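Local atomic coordinates of NAD_Gly3P_dh, NAD-dependent glycerol-3-phosphate dehydrogenase (Streptosporangium roseum, PDB entry 5OCM), a protein that probably acts as an NADP-dependent oxidoreductase that reduces imines, bound here to NADP+ and a hydrated trifluoromethyl ketone. Residues A[3-8]-A[25-30]; A[134-139]-A[157-162]. One frame throughout, in Å; residues are numbered along the deposited sequence.

Contact 1 (A[3-8]-A[25-30])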
ATOM      1  N   ASP A   3      30.168 -20.688 -25.932  1.00 35.66           N
ATOM      2  CA  ASP A   3      28.707 -20.547 -26.247  1.00 39.34           C
ATOM      3  C   ASP A   3      27.946 -20.687 -24.922  1.00 29.25           C
ATOM      4  O   ASP A   3      28.255 -21.577 -24.138  1.00 31.12           O
ATOM      5  CB  ASP A   3      28.203 -21.653 -27.158  1.00 45.33           C
ATOM      6  CG  ASP A   3      28.748 -21.587 -28.558  1.00 52.50           C
ATOM      7  OD1 ASP A   3      28.981 -20.475 -29.073  1.00 51.11           O
ATOM      8  OD2 ASP A   3      28.882 -22.684 -29.152  1.00 60.26           O
ATOM      9  N   THR A   4      26.995 -19.794 -24.682  1.00 21.56           N
ATOM     10  CA  THR A   4      26.269 -19.778 -23.449  1.00 18.30           C
ATOM     11  C   THR A   4      24.782 -19.723 -23.751  1.00 18.84           C
ATOM     12  O   THR A   4      24.383 -19.556 -24.863  1.00 17.16           O
ATOM     13  CB  THR A   4      26.730 -18.608 -22.532  1.00 18.22           C
ATOM     14  OG1 THR A   4      26.773 -17.370 -23.257  1.00 15.69           O
ATOM     15  CG2 THR A   4      28.115 -18.856 -21.963  1.00 19.19           C
ATOM     16  N   ASP A   5      23.969 -19.887 -22.727  1.00 17.70           N
ATOM     17  CA  ASP A   5      22.510 -19.933 -22.864  1.00 17.07           C
ATOM     18  C   ASP A   5      21.874 -18.544 -22.797  1.00 15.58           C
ATOM     19  O   ASP A   5      20.851 -18.310 -23.421  1.00 17.40           O
ATOM     20  CB  ASP A   5      21.915 -20.798 -21.736  1.00 17.40           C
ATOM     21  CG  ASP A   5      22.422 -22.220 -21.758  1.00 19.14           C
ATOM     22  OD1 ASP A   5      22.470 -22.815 -22.814  1.00 19.73           O
ATOM     23  OD2 ASP A   5      22.793 -22.731 -20.711  1.00 19.27           O
ATOM     24  N   VAL A   6      22.484 -17.646 -22.006  1.00 14.80           N
ATOM     25  CA  VAL A   6      21.928 -16.334 -21.756  1.00 15.52           C
ATOM     26  C   VAL A   6      23.046 -15.331 -21.497  1.00 14.93           C
ATOM     27  O   VAL A   6      24.046 -15.665 -20.900  1.00 14.42           O
ATOM     28  CB  VAL A   6      20.851 -16.382 -20.624  1.00 16.03           C
ATOM     29  CG1 VAL A   6      21.462 -16.778 -19.358  1.00 19.01           C
ATOM     30  CG2 VAL A   6      20.187 -15.031 -20.439  1.00 17.22           C
ATOM     31  N   THR A   7      22.894 -14.133 -22.039  1.00 13.38           N
ATOM     32  CA  THR A   7      23.764 -12.978 -21.829  1.00 12.63           C
ATOM     33  C   THR A   7      23.011 -11.899 -21.022  1.00 12.66           C
ATOM     34  O   THR A   7      21.840 -11.645 -21.295  1.00 12.10           O
ATOM     35  CB  THR A   7      24.246 -12.404 -23.169  1.00 14.26           C
ATOM     36  OG1 THR A   7      25.186 -13.352 -23.746  1.00 13.81           O
ATOM     37  CG2 THR A   7      24.940 -11.063 -22.980  1.00 14.55           C
ATOM     38  N   VAL A   8      23.689 -11.312 -20.022  1.00 11.85           N
ATOM     39  CA  VAL A   8      23.208 -10.166 -19.327  1.00 11.69           C
ATOM     40  C   VAL A   8      24.144  -8.979 -19.630  1.00 12.92           C
ATOM     41  O   VAL A   8      25.383  -9.056 -19.399  1.00 14.34           O
ATOM     42  CB  VAL A   8      23.117 -10.380 -17.805  1.00 12.20           C
ATOM     43  CG1 VAL A   8      22.644  -9.102 -17.098  1.00 14.10           C
ATOM     44  CG2 VAL A   8      22.188 -11.561 -17.508  1.00 13.51           C
ATOM     45  N   ASP A  25      20.303 -21.345 -11.478  1.00 15.84           N
ATOM     46  CA  ASP A  25      19.489 -22.349 -12.140  1.00 18.48           C
ATOM     47  C   ASP A  25      20.196 -23.150 -13.208  1.00 17.64           C
ATOM     48  O   ASP A  25      19.553 -23.880 -13.953  1.00 19.29           O
ATOM     49  CB  ASP A  25      18.215 -21.747 -12.682  1.00 20.69           C
ATOM     50  CG  ASP A  25      17.126 -21.614 -11.588  1.00 32.18           C
ATOM     51  OD1 ASP A  25      17.367 -21.922 -10.361  1.00 36.80           O
ATOM     52  OD2 ASP A  25      16.032 -21.196 -11.993  1.00 40.04           O
ATOM     53  N   GLY A  26      21.506 -23.009 -13.280  1.00 16.01           N
ATOM     54  CA  GLY A  26      22.322 -23.896 -14.097  1.00 17.06           C
ATOM     55  C   GLY A  26      22.517 -23.384 -15.493  1.00 15.57           C
ATOM     56  O   GLY A  26      23.060 -24.096 -16.302  1.00 17.10           O
ATOM     57  N   HIS A  27      22.063 -22.183 -15.819  1.00 13.57           N
ATOM     58  CA  HIS A  27      22.233 -21.676 -17.201  1.00 15.44           C
ATOM     59  C   HIS A  27      23.668 -21.173 -17.415  1.00 14.82           C
ATOM     60  O   HIS A  27      24.215 -20.449 -16.582  1.00 15.70           O
ATOM     61  CB  HIS A  27      21.265 -20.540 -17.504  1.00 15.69           C
ATOM     62  CG  HIS A  27      19.842 -20.936 -17.358  1.00 18.98           C
ATOM     63  ND1 HIS A  27      19.203 -21.754 -18.263  1.00 21.66           N
ATOM     64  CD2 HIS A  27      18.931 -20.636 -16.398  1.00 18.33           C
ATOM     65  CE1 HIS A  27      17.956 -21.959 -17.848  1.00 21.40           C
ATOM     66  NE2 HIS A  27      17.772 -21.292 -16.717  1.00 18.07           N
ATOM     67  N   ALA A  28      24.276 -21.534 -18.534  1.00 14.43           N
ATOM     68  CA  ALA A  28      25.533 -20.930 -18.932  1.00 15.57           C
ATOM     69  C   ALA A  28      25.297 -19.459 -19.241  1.00 15.77           C
ATOM     70  O   ALA A  28      24.450 -19.149 -20.091  1.00 15.93           O
ATOM     71  CB  ALA A  28      26.131 -21.652 -20.129  1.00 30.00           C
ATOM     72  N   THR A  29      26.032 -18.599 -18.571  1.00 13.40           N
ATOM     73  CA  THR A  29      25.752 -17.181 -18.562  1.00 13.72           C
ATOM     74  C   THR A  29      26.986 -16.367 -18.904  1.00 14.48           C
ATOM     75  O   THR A  29      28.032 -16.485 -18.254  1.00 14.61           O
ATOM     76  CB  THR A  29      25.191 -16.746 -17.174  1.00 14.62           C
ATOM     77  OG1 THR A  29      24.066 -17.551 -16.863  1.00 15.24           O
ATOM     78  CG2 THR A  29      24.791 -15.334 -17.198  1.00 14.77           C
ATOM     79  N   THR A  30      26.859 -15.510 -19.915  1.00 13.46           N
ATOM     80  CA  THR A  30      27.866 -14.513 -20.259  1.00 13.28           C
ATOM     81  C   THR A  30      27.395 -13.135 -19.764  1.00 13.19           C
ATOM     82  O   THR A  30      26.206 -12.788 -19.866  1.00 14.06           O
ATOM     83  CB  THR A  30      28.109 -14.455 -21.765  1.00 13.59           C
ATOM     84  OG1 THR A  30      28.659 -15.725 -22.195  1.00 12.71           O
ATOM     85  CG2 THR A  30      29.060 -13.350 -22.157  1.00 15.95           C
TER

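Contact 2 (A[134-139]-A[157-162])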
ATOM      1  N   LEU A 134       6.971  -8.932 -15.447  1.00 14.05           N
ATOM      2  CA  LEU A 134       5.906  -8.764 -16.469  1.00 14.53           C
ATOM      3  C   LEU A 134       6.576  -8.637 -17.829  1.00 14.42           C
ATOM      4  O   LEU A 134       7.564  -7.934 -17.940  1.00 14.46           O
ATOM      5  CB  LEU A 134       5.134  -7.491 -16.206  1.00 15.94           C
ATOM      6  CG  LEU A 134       4.622  -7.309 -14.803  1.00 16.06           C
ATOM      7  CD1 LEU A 134       3.862  -5.994 -14.657  1.00 17.44           C
ATOM      8  CD2 LEU A 134       3.728  -8.468 -14.402  1.00 18.04           C
ATOM      9  N   TYR A 135       6.005  -9.298 -18.843  1.00 11.26           N
ATOM     10  CA  TYR A 135       6.599  -9.265 -20.192  1.00 11.58           C
ATOM     11  C   TYR A 135       5.523  -8.913 -21.207  1.00 12.55           C
ATOM     12  O   TYR A 135       4.362  -9.350 -21.083  1.00 12.65           O
ATOM     13  CB  TYR A 135       7.163 -10.643 -20.546  1.00 12.27           C
ATOM     14  CG  TYR A 135       8.378 -10.991 -19.770  1.00 13.43           C
ATOM     15  CD1 TYR A 135       8.284 -11.574 -18.511  1.00 12.82           C
ATOM     16  CD2 TYR A 135       9.647 -10.666 -20.240  1.00 15.32           C
ATOM     17  CE1 TYR A 135       9.414 -11.820 -17.748  1.00 14.15           C
ATOM     18  CE2 TYR A 135      10.772 -10.896 -19.504  1.00 14.67           C
ATOM     19  CZ  TYR A 135      10.657 -11.506 -18.252  1.00 15.98           C
ATOM     20  OH  TYR A 135      11.744 -11.724 -17.486  1.00 15.79           O
ATOM     21  N   SER A 136       5.940  -8.166 -22.226  1.00 13.23           N
ATOM     22  CA  SER A 136       5.096  -7.892 -23.370  1.00 13.29           C
ATOM     23  C   SER A 136       5.854  -8.061 -24.625  1.00 13.48           C
ATOM     24  O   SER A 136       7.095  -7.912 -24.668  1.00 14.76           O
ATOM     25  CB  SER A 136       4.607  -6.430 -23.344  1.00 15.89           C
ATOM     26  OG  SER A 136       4.043  -6.144 -22.117  1.00 20.91           O
ATOM     27  N   GLY A 137       5.111  -8.363 -25.686  1.00 13.14           N
ATOM     28  CA  GLY A 137       5.721  -8.630 -27.016  1.00 15.28           C
ATOM     29  C   GLY A 137       5.073  -9.874 -27.579  1.00 15.26           C
ATOM     30  O   GLY A 137       3.997 -10.275 -27.135  1.00 13.83           O
ATOM     31  N   PRO A 138       5.705 -10.488 -28.574  1.00 16.67           N
ATOM     32  CA  PRO A 138       5.037 -11.659 -29.231  1.00 16.95           C
ATOM     33  C   PRO A 138       4.878 -12.819 -28.319  1.00 18.13           C
ATOM     34  O   PRO A 138       5.846 -13.243 -27.648  1.00 18.23           O
ATOM     35  CB  PRO A 138       5.955 -12.007 -30.403  1.00 17.76           C
ATOM     36  CG  PRO A 138       7.061 -11.031 -30.380  1.00 19.08           C
ATOM     37  CD  PRO A 138       6.966 -10.085 -29.238  1.00 18.13           C
ATOM     38  N   GLU A 139       3.663 -13.341 -28.237  1.00 17.80           N
ATOM     39  CA  GLU A 139       3.386 -14.432 -27.291  1.00 19.52           C
ATOM     40  C   GLU A 139       4.238 -15.647 -27.569  1.00 19.39           C
ATOM     41  O   GLU A 139       4.693 -16.309 -26.649  1.00 18.26           O
ATOM     42  CB  GLU A 139       1.902 -14.796 -27.324  1.00 22.43           C
ATOM     43  CG  GLU A 139       1.552 -15.770 -26.242  1.00 25.30           C
ATOM     44  CD  GLU A 139       0.039 -15.911 -25.995  1.00 33.07           C
ATOM     45  OE1 GLU A 139      -0.726 -15.747 -26.980  1.00 33.25           O
ATOM     46  OE2 GLU A 139      -0.360 -16.240 -24.835  1.00 35.02           O
ATOM     47  N   THR A 157       5.087 -13.414 -15.783  1.00 17.55           N
ATOM     48  CA  THR A 157       3.773 -13.368 -16.392  1.00 18.00           C
ATOM     49  C   THR A 157       3.760 -12.558 -17.690  1.00 16.23           C
ATOM     50  O   THR A 157       4.514 -11.579 -17.866  1.00 17.14           O
ATOM     51  CB  THR A 157       2.622 -12.979 -15.358  1.00 25.92           C
ATOM     52  OG1 THR A 157       1.921 -11.806 -15.715  1.00 34.42           O
ATOM     53  CG2 THR A 157       3.056 -12.878 -13.975  1.00 23.51           C
ATOM     54  N   TYR A 158       2.919 -12.997 -18.623  1.00 15.47           N
ATOM     55  CA  TYR A 158       2.801 -12.365 -19.947  1.00 14.77           C
ATOM     56  C   TYR A 158       1.611 -11.444 -19.992  1.00 17.23           C
ATOM     57  O   TYR A 158       0.477 -11.864 -19.662  1.00 16.57           O
ATOM     58  CB  TYR A 158       2.641 -13.443 -21.004  1.00 16.75           C
ATOM     59  CG  TYR A 158       2.414 -12.946 -22.393  1.00 15.11           C
ATOM     60  CD1 TYR A 158       3.426 -12.311 -23.097  1.00 16.55           C
ATOM     61  CD2 TYR A 158       1.179 -13.078 -23.027  1.00 18.38           C
ATOM     62  CE1 TYR A 158       3.243 -11.846 -24.392  1.00 15.37           C
ATOM     63  CE2 TYR A 158       0.989 -12.597 -24.319  1.00 15.88           C
ATOM     64  CZ  TYR A 158       2.016 -11.978 -24.998  1.00 16.14           C
ATOM     65  OH  TYR A 158       1.825 -11.495 -26.268  1.00 14.50           O
ATOM     66  N   LEU A 159       1.805 -10.218 -20.433  1.00 15.55           N
ATOM     67  CA  LEU A 159       0.747  -9.208 -20.450  1.00 17.50           C
ATOM     68  C   LEU A 159       0.050  -9.142 -21.758  1.00 18.82           C
ATOM     69  O   LEU A 159      -1.142  -8.895 -21.771  1.00 25.91           O
ATOM     70  CB  LEU A 159       1.263  -7.804 -20.152  1.00 15.99           C
ATOM     71  CG  LEU A 159       1.791  -7.577 -18.741  1.00 17.18           C
ATOM     72  CD1 LEU A 159       2.380  -6.199 -18.648  1.00 18.26           C
ATOM     73  CD2 LEU A 159       0.744  -7.727 -17.672  1.00 18.84           C
ATOM     74  N   GLY A 160       0.733  -9.273 -22.863  1.00 16.64           N
ATOM     75  CA  GLY A 160       0.085  -9.069 -24.175  1.00 16.49           C
ATOM     76  C   GLY A 160       1.086  -8.639 -25.184  1.00 15.70           C
ATOM     77  O   GLY A 160       2.285  -8.471 -24.897  1.00 14.30           O
ATOM     78  N   ALA A 161       0.579  -8.459 -26.402  1.00 16.55           N
ATOM     79  CA  ALA A 161       1.418  -8.172 -27.577  1.00 17.46           C
ATOM     80  C   ALA A 161       2.022  -6.780 -27.691  1.00 16.43           C
ATOM     81  O   ALA A 161       3.084  -6.602 -28.272  1.00 15.53           O
ATOM     82  CB  ALA A 161       0.566  -8.464 -28.837  1.00 19.24           C
ATOM     83  N   ASP A 162       1.330  -5.763 -27.172  1.00 17.70           N
ATOM     84  CA  ASP A 162       1.874  -4.424 -27.175  1.00 15.86           C
ATOM     85  C   ASP A 162       3.046  -4.285 -26.234  1.00 15.58           C
ATOM     86  O   ASP A 162       2.879  -4.312 -25.012  1.00 13.27           O
ATOM     87  CB  ASP A 162       0.754  -3.389 -26.820  1.00 15.78           C
ATOM     88  CG  ASP A 162       1.287  -1.989 -26.498  1.00 15.24           C
ATOM     89  OD1 ASP A 162       2.348  -1.523 -26.993  1.00 13.79           O
ATOM     90  OD2 ASP A 162       0.589  -1.311 -25.708  1.00 17.09           O
TER

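Contact 1 (A[3-8]-A[25-30])
The His27 ring has the carbonyl O of Asp25 above one face, 4.0 Å from the ring plane and offset toward its rim. Asp5 OD2 sits at the ring edge, near the plane. The two groups do not bond: His27 NE2 turns to Ser151 OG, and Asp5 OD2 takes the backbone N-H of Ala28 at 2.9 Å. That N-H meets the carboxylate from above its plane, 30° out of it. The Asp5 CG lies beside its own backbone N (chi1 -60°), which brings OD2 to Ala28.

Ala28 O is gripped twice. Val6 N comes nearly along its C=O axis at 3.1 Å, and Asp5 N comes from above the carbonyl plane at 2.8 Å. Two successive amides thus share one acceptor where the strand begins. From there the parallel ladder is regular. Thr30 N bonds to Val6 O at 3.0 Å, and Val8 N to Thr30 O at 2.9 Å.

Thr4 and Thr30 cross at about a right angle. Their OG1 atoms hydrogen-bond at 2.7 Å, with the donor undecided. Thr4 OG1 takes the crowded place between its N and carbonyl carbon (chi1 49°), and it also bonds to Ser60 OG. Thr7 lies alongside Thr30, its hydroxyl held by Ser60 OG and Ala56 O. Val6 and Thr29 lie side by side on the face packed by Phe22 of helix 13-24.

Gly26, at positive phi, ends that helix in a Schellman motif. The whole is the first right-handed beta-alpha-beta unit of a Rossmann fold, whose glycine-rich turn after strand 6-9 binds NADP+.

Contact 2 (A[134-139]-A[157-162])
Gly137 O is gripped by one strong hydrogen bond and one CA-H contact. Tyr158 OH donates to it at 2.6 Å, nearly along the C=O axis. Ala161 CA points its hydrogen at the same oxygen from 3.4 Å, almost straight at 177°. The oxygen also lies in the plane of the Tyr158 ring, at its edge.

Tyr158 CG is anti to its backbone N (chi1 176°), so the ring runs along its strand and reaches the loop after Ser136. Its two faces are both used. Gly160 N lies 3.6 Å above the plane on one, over the ring centre. Glu139 comes to the opposite face with its extended chain. Its CG makes an off-centre CH-pi contact, 4.2 Å from the ring centroid, and its carboxylate is tilted only 16° from the ring plane.

The backbones pair in parallel. Tyr135 N bonds to Thr157 O at 2.9 Å, and Leu159 N to Tyr135 O at 2.8 Å. Gly137 N then bonds to Gly160 O at 2.9 Å. The Tyr135 ring has Thr157 O in plane at its edge. On the other side of the sheet, Leu134 CB meets Leu159 CD1 at 3.9 Å. Both residues pack on helix 165-192 and on Phe204 of the second subunit. Ser136 OG bonds to Ser166 OG.

The contact closes the beta-alpha-beta unit around helix 139-149. Neutral groups make its hydrogen bonds. Donation to a carbonyl is consistent with Tyr158 staying a protonated phenol. The nearby Glu139 carboxylate would probably disfavour ionisation, whereas the start of helix 139-149 beside the hydroxyl would act the other way.

From the N terminus, strand 6-9 comes first. Contact 1 closes the loop that runs through helix 13-24 to strand 29-32. The chain then lays down strands 48-49, 62-65, 88-91 and 113-120. Strand 131-136 turns back antiparallel to 113-120. Contact 2 then closes a second loop, through helix 139-149 to strand 155-160. The two loops follow in series and neither nest nor cross. Both contacts join neighbouring strands of one sheet, with centres about 23 Å apart and nearest atoms about 10 Å apart. Contact 1 lies toward the 48-49 side. Contact 2 includes strand 155-160, within this chain the outermost strand at the opposite end, just before helix 165-192.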